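Local structure of uncharacterized protein (Arthrobacter sp., 3KOP) at residues Ser48-Asp53 and Pro76-Lys81; Val61-Tyr66 and Asp168-Gly173. The protein is of unknown function but adopts a cyclophilin-like fold and belongs to the DUF3830 family. All coordinates share one frame; numbering follows the deposited sequence.

Contact 1 (Ser48-Asp53 and Pro76-Lys81)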
# COMPACT_ATOMS: atom_id res chain seq x y z
N SER F 48 -11.72 8.17 24.43
CA SER F 48 -12.97 8.89 24.71
C SER F 48 -12.84 9.66 26.03
O SER F 48 -13.21 10.83 26.11
CB SER F 48 -14.16 7.95 24.78
OG SER F 48 -14.41 7.32 23.52
N LYS F 49 -12.26 9.00 27.04
CA LYS F 49 -12.02 9.66 28.33
C LYS F 49 -11.05 10.81 28.20
O LYS F 49 -11.30 11.90 28.77
CB LYS F 49 -11.48 8.64 29.35
CG LYS F 49 -11.03 9.28 30.69
CD LYS F 49 -10.75 8.21 31.72
CE LYS F 49 -10.10 8.83 32.98
NZ LYS F 49 -10.93 9.99 33.55
N ALA F 50 -9.93 10.58 27.51
CA ALA F 50 -8.86 11.58 27.39
C ALA F 50 -9.43 12.84 26.75
O ALA F 50 -9.17 13.97 27.23
CB ALA F 50 -7.66 11.06 26.57
N VAL F 51 -10.22 12.65 25.70
CA VAL F 51 -10.87 13.79 25.05
C VAL F 51 -11.96 14.45 25.93
O VAL F 51 -11.93 15.65 26.19
CB VAL F 51 -11.41 13.40 23.68
CG1 VAL F 51 -12.22 14.55 23.04
CG2 VAL F 51 -10.22 12.97 22.75
N TRP F 52 -12.93 13.66 26.41
CA TRP F 52 -14.01 14.18 27.27
C TRP F 52 -13.45 15.04 28.40
O TRP F 52 -13.90 16.17 28.64
CB TRP F 52 -14.85 13.06 27.86
CG TRP F 52 -15.98 13.59 28.75
CD1 TRP F 52 -15.92 13.86 30.11
CD2 TRP F 52 -17.29 13.97 28.33
NE1 TRP F 52 -17.12 14.37 30.53
CE2 TRP F 52 -17.99 14.44 29.47
CE3 TRP F 52 -17.97 13.92 27.10
CZ2 TRP F 52 -19.33 14.86 29.41
CZ3 TRP F 52 -19.28 14.37 27.03
CH2 TRP F 52 -19.96 14.82 28.19
N ASP F 53 -12.49 14.47 29.13
CA ASP F 53 -11.91 15.12 30.31
C ASP F 53 -11.35 16.51 30.00
O ASP F 53 -11.41 17.41 30.83
CB ASP F 53 -10.80 14.25 30.93
CG ASP F 53 -11.34 13.02 31.65
OD1 ASP F 53 -12.58 12.81 31.68
OD2 ASP F 53 -10.53 12.24 32.19
N PRO F 76 -2.17 21.36 21.71
CA PRO F 76 -1.20 20.75 22.60
C PRO F 76 -1.79 19.53 23.31
O PRO F 76 -3.01 19.51 23.60
CB PRO F 76 -0.88 21.86 23.62
CG PRO F 76 -1.41 23.11 23.02
CD PRO F 76 -2.51 22.74 22.12
N ALA F 77 -0.95 18.53 23.60
CA ALA F 77 -1.40 17.37 24.37
C ALA F 77 -2.08 17.82 25.68
O ALA F 77 -1.68 18.81 26.31
CB ALA F 77 -0.24 16.46 24.68
N PHE F 78 -3.14 17.11 26.05
CA PHE F 78 -3.95 17.50 27.21
C PHE F 78 -4.13 16.37 28.21
O PHE F 78 -4.45 16.62 29.33
CB PHE F 78 -5.33 18.03 26.74
CG PHE F 78 -5.97 17.19 25.62
CD1 PHE F 78 -6.54 15.94 25.90
CD2 PHE F 78 -5.94 17.63 24.31
CE1 PHE F 78 -7.12 15.18 24.89
CE2 PHE F 78 -6.52 16.86 23.27
CZ PHE F 78 -7.10 15.64 23.56
N ALA F 79 -3.92 15.12 27.79
CA ALA F 79 -4.14 13.98 28.67
C ALA F 79 -2.92 13.76 29.54
O ALA F 79 -1.81 13.95 29.08
CB ALA F 79 -4.41 12.72 27.87
N PRO F 80 -3.10 13.27 30.77
CA PRO F 80 -1.91 13.01 31.58
C PRO F 80 -1.01 11.97 30.92
O PRO F 80 0.19 12.06 31.01
CB PRO F 80 -2.48 12.50 32.90
CG PRO F 80 -3.88 13.02 32.95
CD PRO F 80 -4.35 13.07 31.52
N LYS F 81 -1.60 10.98 30.26
CA LYS F 81 -0.84 10.15 29.35
C LYS F 81 -1.63 9.82 28.09
O LYS F 81 -2.85 9.64 28.13
CB LYS F 81 -0.32 8.87 30.01
CG LYS F 81 -1.35 7.88 30.49
CD LYS F 81 -0.70 6.54 30.89
CE LYS F 81 0.10 5.93 29.74
NZ LYS F 81 0.31 4.44 29.85
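Phe-78 brings one corner of its ring, CD1, CE1 and CZ, up to Ala-50 and Val-51 in the part of helix 45-54 from Ser-48 to Asp-53, while its neighbour Ala-79 meets the same turn methyl to methyl. CB of Phe-78 points toward the helix, and with CG between the backbone N and the carbonyl carbon (chi1 42°) the CD1-CE1 side of the ring comes to the carbonyl O of Ala-50. CD1, one ortho carbon, lies 3.5 Å from Ala-50 O. CE1 is nearer still, 3.3 Å from that same Ala-50 O, and it also lies 4.0 Å from the CA of Val-51. At the tip, CZ reaches the CG2 methyl of Val-51 at 4.2 Å; this branch stands anti to the carbonyl carbon, although the CB of Val-51 points away from the loop. Alanine suits positions 50 and 79 because its short side chain lets the two backbones come close: the CB atoms of Ala-50 and Ala-79 are 3.9 Å apart. On the exposed side of the helix, Lys-49 NZ bridges to OD2 of Asp-53 at 2.7 Å, on the syn lone pair, tying successive turns together. Phe-78 also touches Val-127 of strand 125-132. The arrangement is apolar helix-to-loop packing within the cyclophilin-like fold: the loop that leaves strand 70-76 is laid against helix 45-54.

Contact 2 (Val61-Tyr66 and Asp168-Gly173)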
# COMPACT_ATOMS: atom_id res chain seq x y z
N VAL F 61 -8.93 25.46 12.12
CA VAL F 61 -9.26 24.27 11.33
C VAL F 61 -8.34 24.15 10.11
O VAL F 61 -7.86 25.16 9.55
CB VAL F 61 -10.76 24.29 10.88
CG1 VAL F 61 -10.97 25.25 9.69
CG2 VAL F 61 -11.23 22.83 10.51
N PHE F 62 -8.10 22.92 9.69
CA PHE F 62 -7.38 22.67 8.46
C PHE F 62 -8.13 21.62 7.66
O PHE F 62 -8.74 20.74 8.22
CB PHE F 62 -5.98 22.14 8.75
CG PHE F 62 -5.14 23.06 9.59
CD1 PHE F 62 -4.42 24.08 9.02
CD2 PHE F 62 -5.00 22.85 10.95
CE1 PHE F 62 -3.64 24.92 9.78
CE2 PHE F 62 -4.22 23.69 11.72
CZ PHE F 62 -3.54 24.72 11.13
N HIS F 63 -8.12 21.75 6.34
CA HIS F 63 -8.58 20.67 5.49
C HIS F 63 -7.42 19.73 5.17
O HIS F 63 -6.33 20.17 4.85
CB HIS F 63 -9.13 21.17 4.19
CG HIS F 63 -9.99 20.16 3.50
ND1 HIS F 63 -9.46 19.03 2.93
CD2 HIS F 63 -11.33 20.08 3.35
CE1 HIS F 63 -10.44 18.29 2.44
NE2 HIS F 63 -11.59 18.91 2.66
N GLY F 64 -7.67 18.42 5.18
CA GLY F 64 -6.57 17.48 4.88
C GLY F 64 -6.06 17.62 3.47
O GLY F 64 -6.83 18.00 2.54
N LYS F 65 -4.76 17.35 3.28
CA LYS F 65 -4.16 17.34 1.94
C LYS F 65 -3.85 15.91 1.47
O LYS F 65 -3.64 15.70 0.29
CB LYS F 65 -2.86 18.11 1.89
CG LYS F 65 -2.92 19.63 2.11
CD LYS F 65 -1.49 20.15 1.93
CE LYS F 65 -1.27 21.58 2.35
NZ LYS F 65 0.08 22.14 1.81
N TYR F 66 -3.76 14.95 2.38
CA TYR F 66 -3.56 13.56 1.94
C TYR F 66 -4.67 12.60 2.32
O TYR F 66 -4.93 11.66 1.57
CB TYR F 66 -2.19 13.02 2.35
CG TYR F 66 -1.96 12.92 3.83
CD1 TYR F 66 -2.41 11.83 4.53
CD2 TYR F 66 -1.27 13.90 4.52
CE1 TYR F 66 -2.19 11.69 5.85
CE2 TYR F 66 -1.07 13.80 5.90
CZ TYR F 66 -1.53 12.69 6.54
OH TYR F 66 -1.36 12.52 7.88
N ASP F 168 -17.01 23.55 1.65
CA ASP F 168 -16.85 24.97 1.59
C ASP F 168 -15.50 25.40 2.21
O ASP F 168 -14.91 26.38 1.76
CB ASP F 168 -18.03 25.66 2.29
CG ASP F 168 -17.98 27.16 2.15
OD1 ASP F 168 -18.26 27.64 1.05
OD2 ASP F 168 -17.62 27.86 3.11
N ILE F 169 -14.99 24.69 3.22
CA ILE F 169 -13.62 24.93 3.67
C ILE F 169 -12.62 24.60 2.55
O ILE F 169 -11.66 25.34 2.31
CB ILE F 169 -13.29 24.18 4.97
CG1 ILE F 169 -14.11 24.76 6.11
CG2 ILE F 169 -11.78 24.22 5.28
CD1 ILE F 169 -14.09 23.92 7.40
N TRP F 170 -12.87 23.50 1.85
CA TRP F 170 -11.99 23.06 0.77
C TRP F 170 -11.94 24.14 -0.34
O TRP F 170 -10.86 24.55 -0.75
CB TRP F 170 -12.45 21.69 0.24
CG TRP F 170 -11.75 21.25 -0.99
CD1 TRP F 170 -10.40 21.20 -1.19
CD2 TRP F 170 -12.35 20.78 -2.20
NE1 TRP F 170 -10.12 20.75 -2.48
CE2 TRP F 170 -11.31 20.48 -3.11
CE3 TRP F 170 -13.68 20.60 -2.61
CZ2 TRP F 170 -11.55 20.01 -4.40
CZ3 TRP F 170 -13.91 20.11 -3.91
CH2 TRP F 170 -12.85 19.83 -4.78
N MSE F 171 -13.10 24.61 -0.80
CA MSE F 171 -13.17 25.59 -1.89
C MSE F 171 -13.00 27.05 -1.44
O MSE F 171 -12.49 27.86 -2.21
CB MSE F 171 -14.51 25.48 -2.64
CG MSE F 171 -14.70 24.09 -3.30
SE MSE F 171 -13.28 23.75 -4.60
CE MSE F 171 -13.49 25.34 -5.68
N GLY F 172 -13.46 27.37 -0.22
CA GLY F 172 -13.52 28.74 0.28
C GLY F 172 -12.48 29.09 1.32
O GLY F 172 -12.33 30.26 1.69
N GLY F 173 -11.74 28.09 1.81
CA GLY F 173 -10.65 28.34 2.72
C GLY F 173 -11.00 28.17 4.18
O GLY F 173 -12.18 28.06 4.55
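The imidazole of His-63 and the indole of Trp-170 meet obliquely, with planes at 41° and the His-63 centroid 5.3 Å from that of the five-membered ring. The closest approach is made by the stem of the tryptophan: its CB lies 3.7 Å from CD2 of His-63, again at a slant to the imidazole. CG of His-63 stands anti to the backbone N (chi1 -162°), the setting in which CD2 meets that CB. The selenium of selenomethionine Met-171 sits 3.6 Å above one face of the indole, offset toward the rim. In the plane of the imidazole, ND1 gives a hydrogen bond of 2.9 Å to the carbonyl O of Gly-64, nearly straight at 165° and aimed at a lone pair. With NE2 bonded to the hydroxyl of Tyr-133, both nitrogens of this buried ring have partners and its rotation is fixed. Histidine suits the place because its ring offers two nitrogens for hydrogen bonds and a carbon, CD2, for packing against the tryptophan. Beside the rings the contact is purely apolar: the CB of His-63 rests 4.2 Å from CG2 of Ile-169, and Val-61 CG1 meets Ile-169 CD1 tip to tip at 4.1 Å. Branched aliphatic residues fill this buried side, where Leu-28 of strand 23-28 touches both Val-61 and Ile-169. A second subunit adjoins the contact, and Trp-170 NE1 bonds to His-63 O of that subunit, with the reciprocal bond completing the pair. The end of strand 57-63, paired with strands 70-76 and 178-183, is thereby packed against the last turn of helix 159-172.

In the fold
Contacts 1 and 2 lie 26 Å apart between centres, and their nearest atoms are about 10 Å apart, so they do not touch. They are nevertheless bound together by the chain: helix 45-54 is followed by strand 57-63, then strand 70-76 and the loop of contact 1, with helix 159-172 much later. The segments thus come in the order 48-53, 61-66, 76-81, 168-173, and the two contacts cross along the sequence. Their settings differ. Contact 1 is partly buried and is touched by no other protein chain of the assembly, whereas contact 2 is buried and takes part in a subunit interface. With function unknown, neither can be assigned to an active site.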